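Local coordinates for phosphogluconate dehydrogenase NAD-binding putative C-terminal domain-containing protein (Sinorhizobium meliloti, PDB 4EZB) that is of unknown function but may be an oxidoreductase, with a Rossmann-type domain that probably binds a nucleotide and a largely helical C-terminal domain, at residues S38-L43 against L74-L79; A53-F58 against G65-R70; S247-H252 against A289-Q294. One frame throughout, in Å; residues are numbered along the deposited sequence.

Contact 1: residues S38-L43 against L74-L79; sequences SIAGGL and LGVEPL
Leu74 turns its side chain onto the helix at Gly41, and one methyl does the touching: CD2 sits 4.1 Å from CA of Gly41. Its CG stands beside the backbone N (chi1 -56°), which carries the isobutyl group to the bare backbone of the helix. Glycine suits position 41 because a methyl group there would lie against this same leucine branch and, more seriously, would clash with O of Ser38 in its own helix. One step back along the helix, Ala40 points its single methyl toward the other segment, where CB packs at 3.7 Å on CG2 of Val76. Helix 34-44 is the first helix of the Rossmann-type beta-alpha-beta-alpha-beta unit, and residues 74-76 lead from helix 64-73 into strand 77-79, the edge strand of the sheet within this chain. Gly75 makes the change of direction in a Schellman motif; its positive phi (70°) is easiest for glycine. Val76 follows, buried, its CG2 beside the backbone N and facing Ala40, while its side chain also packs on Leu51 and Ala53 of strand 50-54. A beta-branched residue fits well in such an extended approach to a strand. On the sheet side, Phe29 of strand 26-30 meets Ala40, whose small methyl is thus buried between the sheet and Val76.

Contact 2: residues A53-F58 against G65-R70; sequences AYDLRF and GALRAR
Leu67 sets CD2 between Phe58 and Arg57, close to the carboxylate of Asp55, and CD1 against the guanidinium of Arg57. The tight part is built round CD2, which lies over one face of the Phe58 ring in a CH-pi contact, 15° off the ring normal. The same methyl comes within 3.8 Å of CG of Asp55. The aliphatic stem of Arg68 completes this part, its CG approaching CD1 of Phe58 at 3.5 Å. Leucine suits the place because its fork serves both the ring and the guanidinium; CG anti to the backbone N (chi1 -155°) aims it there. Asp55 follows directly on strand 50-54, the second strand of the Rossmann-type fold, and helix 64-73 is the crossover that leads from it to strand 77-79. Its OD2 takes the backbone N of Arg57 in an Asx turn, at 2.9 Å and with the anti lone pair, and also NE of Arg57 from above the carboxylate plane. NH2 of Arg57 likewise meets OD1 from above that plane (43° out of it), giving a side-on, two-nitrogen salt bridge, while OD1 also accepts from N of Phe32 in the glycine-rich turn. With an alanine in place of Asp55, the N-H groups of Phe32 and Arg57 would probably lose their acceptor, and the guanidinium, without its charge partner, would be likely to swing off Leu67. The solvent side belongs to the exposed Arg57: CD1 of Leu67 lies over one face of its guanidinium, toward the rim, and CD2 reaches its NE at 3.5 Å. The guanidinium of Arg68 is also loosely placed, merely bringing an edge toward O of Phe58, with NE at 4.0 Å.

Contact 3: residues S247-H252 against A289-Q294; sequences SRTFEH and AAMKDQ
Met291, present as selenomethionine, reaches across to Thr249 and Phe250 with the end of its side chain. CE is 3.7 Å from CG2 of Thr249 and equally close to the backbone N of Phe250, so the terminal methyl rests on the surface of helix 238-268. The chain runs extended at chi2 and then bends at chi3 (-79°), which turns CE onto the helix; an unbranched, flexible residue is well suited to follow that surface. Nearer the backbone, CB of Met291 meets CD1 of Phe250 at 4.1 Å, and O of Met291 lies at the ring edge, near its plane, 4.0 Å from CE1. Phenylalanine suits this position because its flat ring, with CG anti to the backbone N (chi1 176°), reaches both Met291 and Val298. The setting is the helical C-terminal domain, where the long helix 238-268 packs against the end of helix 275-291. In the next shell, Thr249 is fixed by its hydroxyl: OG1 is hydrogen-bonded to the carboxylate of Glu206 and to O of Tyr245, leaving the CG2 methyl for Met291. O of Thr249 also bonds ND1 of His288, a polar tie between the same two helices. Met291 packs further against Phe305 and Leu309 of helix 301-312 and against Leu296. Farther out, the chain leaves the helix at Lys292 through a type II turn from Met291 to Gln294, in which Asp293 takes the positive phi (62°).

How the contacts relate
Contacts 1 and 2 are neighbours, their centres 11 Å apart, and belong to one Rossmann-type unit: the pairing of 53-58 with 65-70 is nested within the loop closed by 38-43 and 74-79. The two meet in the sheet, where the parallel strands 50-54 and 77-79 are neighbours, joined by backbone bonds of Glu77 and Leu79 to Ala53, and Pro78 packs on Phe58. Contact 3 follows later in the chain, in the helical C-terminal domain; its centre is 37 Å from each of the others, and its nearest atoms are about 17 Å from contact 1. Contact 3 thus belongs to a different part of the molecule and does not touch contacts 1 and 2.

Contact 1: residues S38-L43 against L74-L79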
# COMPACT_ATOMS: atom_id res chain seq x y z
N SER A 38 -7.50 -8.97 -33.69
CA SER A 38 -8.23 -9.87 -32.80
C SER A 38 -9.66 -9.41 -32.51
O SER A 38 -10.58 -10.22 -32.55
CB SER A 38 -7.48 -10.09 -31.49
OG SER A 38 -6.89 -8.88 -31.07
N ILE A 39 -9.87 -8.12 -32.25
CA ILE A 39 -11.24 -7.62 -32.07
C ILE A 39 -12.07 -7.87 -33.33
O ILE A 39 -13.15 -8.47 -33.26
CB ILE A 39 -11.31 -6.12 -31.66
CG1 ILE A 39 -10.91 -5.97 -30.19
CG2 ILE A 39 -12.73 -5.58 -31.86
CD1 ILE A 39 -10.60 -4.54 -29.79
N ALA A 40 -11.55 -7.43 -34.48
CA ALA A 40 -12.27 -7.60 -35.75
C ALA A 40 -12.39 -9.08 -36.10
O ALA A 40 -13.34 -9.49 -36.77
CB ALA A 40 -11.56 -6.86 -36.87
N GLY A 41 -11.43 -9.86 -35.63
CA GLY A 41 -11.46 -11.32 -35.73
C GLY A 41 -12.76 -11.92 -35.20
O GLY A 41 -13.53 -12.51 -35.96
N GLY A 42 -13.00 -11.73 -33.90
CA GLY A 42 -14.20 -12.24 -33.23
C GLY A 42 -15.53 -11.70 -33.72
O GLY A 42 -16.58 -12.30 -33.47
N LEU A 43 -15.50 -10.57 -34.41
CA LEU A 43 -16.72 -9.97 -34.97
C LEU A 43 -16.97 -10.40 -36.41
O LEU A 43 -18.12 -10.46 -36.85
CB LEU A 43 -16.60 -8.44 -34.94
CG LEU A 43 -17.26 -7.56 -33.88
CD1 LEU A 43 -16.83 -7.93 -32.48
CD2 LEU A 43 -16.92 -6.10 -34.18
N LEU A 74 -9.84 -11.75 -42.22
CA LEU A 74 -10.71 -11.45 -41.06
C LEU A 74 -12.04 -10.82 -41.50
O LEU A 74 -12.89 -10.52 -40.68
CB LEU A 74 -9.98 -10.57 -40.02
CG LEU A 74 -8.65 -11.09 -39.45
CD1 LEU A 74 -7.86 -10.05 -38.67
CD2 LEU A 74 -8.78 -12.36 -38.62
N GLY A 75 -12.21 -10.64 -42.81
CA GLY A 75 -13.45 -10.12 -43.38
C GLY A 75 -13.69 -8.66 -43.08
O GLY A 75 -14.83 -8.26 -42.81
N VAL A 76 -12.61 -7.87 -43.14
CA VAL A 76 -12.61 -6.42 -42.92
C VAL A 76 -12.24 -5.69 -44.22
O VAL A 76 -11.32 -6.10 -44.91
CB VAL A 76 -11.58 -6.05 -41.82
CG1 VAL A 76 -11.49 -4.54 -41.65
CG2 VAL A 76 -11.92 -6.71 -40.50
N GLU A 77 -12.95 -4.62 -44.55
CA GLU A 77 -12.60 -3.84 -45.73
C GLU A 77 -11.49 -2.82 -45.46
O GLU A 77 -11.57 -2.04 -44.50
CB GLU A 77 -13.81 -3.11 -46.32
CG GLU A 77 -13.57 -2.69 -47.76
CD GLU A 77 -14.30 -1.42 -48.18
OE1 GLU A 77 -15.45 -1.21 -47.75
OE2 GLU A 77 -13.72 -0.64 -48.97
N PRO A 78 -10.43 -2.84 -46.29
CA PRO A 78 -9.42 -1.79 -46.21
C PRO A 78 -9.95 -0.46 -46.76
O PRO A 78 -10.68 -0.44 -47.73
CB PRO A 78 -8.28 -2.33 -47.09
CG PRO A 78 -8.51 -3.81 -47.15
CD PRO A 78 -10.00 -3.95 -47.17
N LEU A 79 -9.61 0.63 -46.10
CA LEU A 79 -9.95 1.95 -46.58
C LEU A 79 -8.64 2.56 -47.03
O LEU A 79 -7.64 2.42 -46.34
CB LEU A 79 -10.59 2.79 -45.46
CG LEU A 79 -11.92 2.29 -44.86
CD1 LEU A 79 -12.16 2.86 -43.47
CD2 LEU A 79 -13.08 2.62 -45.79

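Contact 2: residues A53-F58 against G65-R70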
# COMPACT_ATOMS: atom_id res chain seq x y z
N ALA A 53 -11.38 -0.82 -41.98
CA ALA A 53 -10.22 -0.35 -41.23
C ALA A 53 -9.38 0.62 -42.06
O ALA A 53 -9.06 0.35 -43.23
CB ALA A 53 -9.38 -1.52 -40.76
N TYR A 54 -9.03 1.76 -41.46
CA TYR A 54 -7.99 2.61 -42.03
C TYR A 54 -6.66 2.35 -41.32
O TYR A 54 -6.59 2.30 -40.08
CB TYR A 54 -8.34 4.10 -42.06
CG TYR A 54 -7.15 4.94 -42.50
CD1 TYR A 54 -6.76 5.01 -43.84
CD2 TYR A 54 -6.37 5.61 -41.55
CE1 TYR A 54 -5.64 5.75 -44.23
CE2 TYR A 54 -5.25 6.34 -41.93
CZ TYR A 54 -4.90 6.41 -43.26
OH TYR A 54 -3.80 7.15 -43.60
N ASP A 55 -5.62 2.16 -42.13
CA ASP A 55 -4.26 1.99 -41.63
C ASP A 55 -3.34 2.64 -42.67
O ASP A 55 -3.61 2.58 -43.87
CB ASP A 55 -3.94 0.50 -41.46
CG ASP A 55 -2.74 0.25 -40.58
OD1 ASP A 55 -2.92 -0.41 -39.53
OD2 ASP A 55 -1.60 0.65 -40.92
N LEU A 56 -2.29 3.31 -42.19
CA LEU A 56 -1.31 3.95 -43.08
C LEU A 56 -0.59 2.91 -43.93
O LEU A 56 -0.20 3.20 -45.06
CB LEU A 56 -0.28 4.75 -42.27
CG LEU A 56 -0.70 6.01 -41.51
CD1 LEU A 56 0.27 6.30 -40.37
CD2 LEU A 56 -0.85 7.22 -42.43
N ARG A 57 -0.43 1.71 -43.38
CA ARG A 57 0.26 0.63 -44.07
C ARG A 57 -0.51 0.08 -45.27
O ARG A 57 0.07 -0.60 -46.12
CB ARG A 57 0.60 -0.51 -43.10
CG ARG A 57 1.54 -0.14 -41.98
CD ARG A 57 1.67 -1.29 -41.00
NE ARG A 57 0.38 -1.65 -40.40
CZ ARG A 57 0.19 -2.67 -39.56
NH1 ARG A 57 1.22 -3.45 -39.22
NH2 ARG A 57 -1.03 -2.92 -39.06
N PHE A 58 -1.81 0.37 -45.34
CA PHE A 58 -2.61 0.03 -46.52
C PHE A 58 -2.11 0.74 -47.78
O PHE A 58 -2.45 0.35 -48.90
CB PHE A 58 -4.11 0.30 -46.28
CG PHE A 58 -4.83 -0.79 -45.50
CD1 PHE A 58 -4.68 -2.14 -45.82
CD2 PHE A 58 -5.69 -0.45 -44.45
CE1 PHE A 58 -5.35 -3.13 -45.09
CE2 PHE A 58 -6.36 -1.43 -43.72
CZ PHE A 58 -6.19 -2.77 -44.04
N GLY A 65 0.23 -5.39 -49.47
CA GLY A 65 -0.24 -6.69 -49.89
C GLY A 65 -0.58 -7.55 -48.70
O GLY A 65 -1.70 -8.06 -48.59
N ALA A 66 0.39 -7.70 -47.79
CA ALA A 66 0.25 -8.56 -46.62
C ALA A 66 -0.84 -8.07 -45.67
O ALA A 66 -1.52 -8.89 -45.04
CB ALA A 66 1.57 -8.68 -45.89
N LEU A 67 -1.01 -6.76 -45.55
CA LEU A 67 -2.06 -6.25 -44.65
C LEU A 67 -3.47 -6.40 -45.24
O LEU A 67 -4.41 -6.69 -44.51
CB LEU A 67 -1.79 -4.82 -44.18
CG LEU A 67 -2.44 -4.46 -42.84
CD1 LEU A 67 -2.01 -5.41 -41.72
CD2 LEU A 67 -2.15 -3.00 -42.48
N ARG A 68 -3.59 -6.22 -46.56
CA ARG A 68 -4.88 -6.33 -47.23
C ARG A 68 -5.40 -7.76 -47.29
O ARG A 68 -6.62 -7.99 -47.26
CB ARG A 68 -4.80 -5.76 -48.62
CG ARG A 68 -4.55 -4.27 -48.61
CD ARG A 68 -4.30 -3.75 -50.00
NE ARG A 68 -4.96 -2.46 -50.17
CZ ARG A 68 -6.26 -2.31 -50.43
NH1 ARG A 68 -7.06 -3.37 -50.56
NH2 ARG A 68 -6.77 -1.10 -50.56
N ALA A 69 -4.48 -8.71 -47.37
CA ALA A 69 -4.83 -10.12 -47.32
C ALA A 69 -5.40 -10.45 -45.95
O ALA A 69 -6.41 -11.16 -45.86
CB ALA A 69 -3.62 -10.99 -47.61
N ARG A 70 -4.78 -9.94 -44.89
CA ARG A 70 -5.26 -10.24 -43.55
C ARG A 70 -6.60 -9.57 -43.28
O ARG A 70 -7.47 -10.14 -42.62
CB ARG A 70 -4.26 -9.92 -42.45
CG ARG A 70 -4.64 -10.67 -41.19
CD ARG A 70 -3.69 -10.37 -40.05
NE ARG A 70 -2.53 -11.25 -40.06
CZ ARG A 70 -2.31 -12.21 -39.16
NH1 ARG A 70 -3.18 -12.42 -38.17
NH2 ARG A 70 -1.21 -12.95 -39.25

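Contact 3: residues S247-H252 against A289-Q294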
# COMPACT_ATOMS: atom_id res chain seq x y z
N SER A 247 5.60 -12.47 -7.94
CA SER A 247 5.89 -13.15 -9.21
C SER A 247 5.50 -12.27 -10.39
O SER A 247 6.12 -12.32 -11.45
CB SER A 247 5.20 -14.51 -9.28
OG SER A 247 3.85 -14.32 -9.58
N ARG A 248 4.49 -11.43 -10.18
CA ARG A 248 4.14 -10.39 -11.12
C ARG A 248 5.27 -9.36 -11.29
O ARG A 248 5.57 -8.94 -12.41
CB ARG A 248 2.84 -9.70 -10.65
CG ARG A 248 1.73 -9.69 -11.68
CD ARG A 248 1.14 -11.06 -11.98
NE ARG A 248 0.75 -11.13 -13.40
CZ ARG A 248 -0.36 -10.61 -13.92
NH1 ARG A 248 -1.25 -9.98 -13.15
NH2 ARG A 248 -0.59 -10.73 -15.22
N THR A 249 5.88 -8.94 -10.18
CA THR A 249 7.07 -8.06 -10.23
C THR A 249 8.23 -8.74 -10.97
O THR A 249 8.93 -8.09 -11.76
CB THR A 249 7.58 -7.65 -8.83
OG1 THR A 249 6.47 -7.27 -8.01
CG2 THR A 249 8.57 -6.47 -8.92
N PHE A 250 8.43 -10.03 -10.71
CA PHE A 250 9.49 -10.79 -11.37
C PHE A 250 9.28 -10.77 -12.90
O PHE A 250 10.11 -10.25 -13.64
CB PHE A 250 9.55 -12.23 -10.83
CG PHE A 250 10.56 -13.11 -11.53
CD1 PHE A 250 11.90 -12.74 -11.62
CD2 PHE A 250 10.18 -14.33 -12.07
CE1 PHE A 250 12.84 -13.54 -12.26
CE2 PHE A 250 11.12 -15.14 -12.71
CZ PHE A 250 12.44 -14.75 -12.80
N GLU A 251 8.14 -11.30 -13.33
CA GLU A 251 7.83 -11.49 -14.73
C GLU A 251 7.59 -10.17 -15.47
O GLU A 251 8.32 -9.85 -16.41
CB GLU A 251 6.65 -12.44 -14.90
CG GLU A 251 6.76 -13.34 -16.12
CD GLU A 251 5.48 -14.10 -16.43
OE1 GLU A 251 4.49 -13.95 -15.68
OE2 GLU A 251 5.47 -14.84 -17.44
N HIS A 252 6.61 -9.39 -15.04
CA HIS A 252 6.16 -8.22 -15.82
C HIS A 252 6.56 -6.89 -15.20
O HIS A 252 5.92 -5.87 -15.46
CB HIS A 252 4.64 -8.23 -16.01
CG HIS A 252 4.08 -9.55 -16.44
ND1 HIS A 252 3.27 -10.32 -15.63
CD2 HIS A 252 4.20 -10.24 -17.60
CE1 HIS A 252 2.93 -11.43 -16.26
NE2 HIS A 252 3.48 -11.40 -17.46
N ALA A 289 14.49 -5.14 -11.44
CA ALA A 289 15.93 -5.08 -11.74
C ALA A 289 16.71 -6.00 -10.79
O ALA A 289 17.51 -6.83 -11.22
CB ALA A 289 16.44 -3.64 -11.66
N ALA A 290 16.44 -5.83 -9.49
CA ALA A 290 17.09 -6.62 -8.46
C ALA A 290 16.98 -8.13 -8.70
O ALA A 290 17.93 -8.87 -8.44
CB ALA A 290 16.51 -6.26 -7.09
N MSE A 291 15.84 -8.57 -9.22
CA MSE A 291 15.59 -10.01 -9.38
C MSE A 291 16.06 -10.65 -10.68
O MSE A 291 16.16 -11.87 -10.75
CB MSE A 291 14.10 -10.27 -9.20
CG MSE A 291 13.72 -10.08 -7.73
SE MSE A 291 11.88 -10.76 -7.46
CE MSE A 291 10.98 -9.17 -8.22
N LYS A 292 16.33 -9.84 -11.70
CA LYS A 292 16.79 -10.34 -13.01
C LYS A 292 18.14 -11.05 -12.89
O LYS A 292 19.02 -10.58 -12.16
CB LYS A 292 16.92 -9.19 -14.02
CG LYS A 292 15.64 -8.83 -14.79
CD LYS A 292 15.66 -9.24 -16.27
CE LYS A 292 16.91 -8.74 -17.02
NZ LYS A 292 16.85 -8.84 -18.51
N ASP A 293 18.30 -12.18 -13.60
CA ASP A 293 19.59 -12.94 -13.69
C ASP A 293 20.09 -13.48 -12.33
O ASP A 293 21.29 -13.48 -12.05
CB ASP A 293 20.68 -12.11 -14.40
CG ASP A 293 20.38 -11.85 -15.88
OD1 ASP A 293 20.65 -12.73 -16.74
OD2 ASP A 293 19.90 -10.74 -16.21
N GLN A 294 19.15 -13.92 -11.51
CA GLN A 294 19.42 -14.45 -10.16
C GLN A 294 18.96 -15.90 -10.02
O GLN A 294 18.95 -16.45 -8.92
CB GLN A 294 18.74 -13.57 -9.09
CG GLN A 294 19.13 -12.09 -9.10
CD GLN A 294 20.61 -11.87 -8.87
OE1 GLN A 294 21.17 -12.34 -7.87
NE2 GLN A 294 21.26 -11.15 -9.78